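Local coordinates for uncharacterized protein (Burkholderia thailandensis, PDB 6AR7), which is of unknown function but carries regions related to the lysozyme inhibitor LprI family, consistent with a role in inhibiting lysozyme, at residues S40-A43 against G44-C48. Residues are numbered along the deposited sequence; the frame is centred on the assembly and turned at random.
Sequences SSTA and GQIQC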
loop_
_atom_site.group_PDB
_atom_site.type_symbol
_atom_site.label_atom_id
_atom_site.label_comp_id
_atom_site.label_asym_id
_atom_site.label_seq_id
_atom_site.Cartn_x
_atom_site.Cartn_y
_atom_site.Cartn_z
ATOM N N SER A 40 -3.132 -8.837 -25.735
ATOM C CA SER A 40 -1.821 -9.477 -25.690
ATOM C C SER A 40 -0.675 -8.474 -25.737
ATOM O O SER A 40 0.416 -8.763 -25.227
ATOM C CB SER A 40 -1.703 -10.479 -26.831
ATOM O OG SER A 40 -1.852 -9.817 -28.068
ATOM N N SER A 41 -0.895 -7.295 -26.314
ATOM C CA SER A 41 0.153 -6.282 -26.364
ATOM C C SER A 41 0.486 -5.796 -24.956
ATOM O O SER A 41 -0.287 -5.981 -24.012
ATOM C CB SER A 41 -0.282 -5.089 -27.227
ATOM O OG SER A 41 -1.174 -4.231 -26.498
ATOM N N THR A 42 1.653 -5.145 -24.827
ATOM C CA THR A 42 2.048 -4.578 -23.539
ATOM C C THR A 42 1.031 -3.559 -23.047
ATOM O O THR A 42 0.714 -3.515 -21.852
ATOM C CB THR A 42 3.423 -3.924 -23.641
ATOM O OG1 THR A 42 4.403 -4.933 -23.891
ATOM C CG2 THR A 42 3.764 -3.192 -22.326
ATOM N N ALA A 43 0.533 -2.708 -23.948
ATOM C CA ALA A 43 -0.513 -1.767 -23.562
ATOM C C ALA A 43 -1.753 -2.506 -23.070
ATOM O O ALA A 43 -2.402 -2.070 -22.112
ATOM C CB ALA A 43 -0.856 -0.848 -24.734
ATOM N N GLY A 44 -2.084 -3.631 -23.709
ATOM C CA GLY A 44 -3.244 -4.408 -23.294
ATOM C C GLY A 44 -3.053 -5.068 -21.935
ATOM O O GLY A 44 -3.987 -5.131 -21.133
ATOM N N GLN A 45 -1.848 -5.584 -21.662
ATOM C CA GLN A 45 -1.598 -6.169 -20.348
ATOM C C GLN A 45 -1.746 -5.107 -19.267
ATOM O O GLN A 45 -2.387 -5.336 -18.233
ATOM C CB GLN A 45 -0.199 -6.798 -20.309
ATOM C CG GLN A 45 0.019 -7.932 -21.316
ATOM C CD GLN A 45 -0.606 -9.241 -20.891
ATOM O OE1 GLN A 45 -0.098 -9.930 -19.995
ATOM N NE2 GLN A 45 -1.736 -9.592 -21.528
ATOM N N ILE A 46 -1.166 -3.931 -19.512
ATOM C CA ILE A 46 -1.205 -2.837 -18.550
ATOM C C ILE A 46 -2.633 -2.355 -18.364
ATOM O O ILE A 46 -3.049 -1.998 -17.251
ATOM C CB ILE A 46 -0.251 -1.711 -19.012
ATOM C CG1 ILE A 46 1.200 -2.190 -18.871
ATOM C CG2 ILE A 46 -0.467 -0.418 -18.207
ATOM C CD1 ILE A 46 2.239 -1.234 -19.421
ATOM N N GLN A 47 -3.414 -2.356 -19.447
ATOM C CA GLN A 47 -4.812 -1.969 -19.324
ATOM C C GLN A 47 -5.583 -2.962 -18.458
ATOM O O GLN A 47 -6.443 -2.559 -17.671
ATOM C CB GLN A 47 -5.464 -1.841 -20.701
ATOM C CG GLN A 47 -6.840 -1.198 -20.635
ATOM C CD GLN A 47 -7.549 -1.176 -21.980
ATOM O OE1 GLN A 47 -6.931 -1.344 -23.032
ATOM N NE2 GLN A 47 -8.858 -0.970 -21.948
ATOM N N CYS A 48 -5.322 -4.263 -18.607
ATOM C CA CYS A 48 -5.970 -5.215 -17.704
ATOM C C CYS A 48 -5.640 -4.885 -16.252
ATOM O O CYS A 48 -6.523 -4.900 -15.385
ATOM C CB CYS A 48 -5.546 -6.636 -18.019
ATOM S SG CYS A 48 -6.159 -7.352 -19.563
#
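Ser41 N-caps the long helix 42-70, its OG accepting a hydrogen bond from Gly44 N at 3.0 Å with an N-H...O angle of 153°. The cap depends on chi1 of 78°, which tucks OG between the residue's own N and carbonyl carbon and turns it back over the opening turn. The carbonyl of the same serine starts the helical ladder: Gln45 N lies 2.8 Å from Ser41 O, and Thr42 O and Ala43 O then receive Ile46 N and Gln47 N. One turn apart, Thr42 and Ile46 run side by side and point the same way, the threonine CG2 resting 3.8 Å from the isoleucine CD1. Both side chains also touch helix 107-136, Thr42 at Met111 and Ile46 at Ala110, so this side of the first turn packs on the neighbouring helix. Gln45 leaves the helix on another side and bends at chi2 (-77°), which turns its amide beside the helix start, NE2 stopping 4.2 Å from Ser40 CA; NE2 is hydrogen-bonded to the carbonyls of Leu34 and Arg39 and so ties the first turn to the preceding chain. Further along, Cys48 makes a disulfide with Cys33 of helix 25-34. On the bent glutamine, CG passes 3.3 Å from Ser41 O.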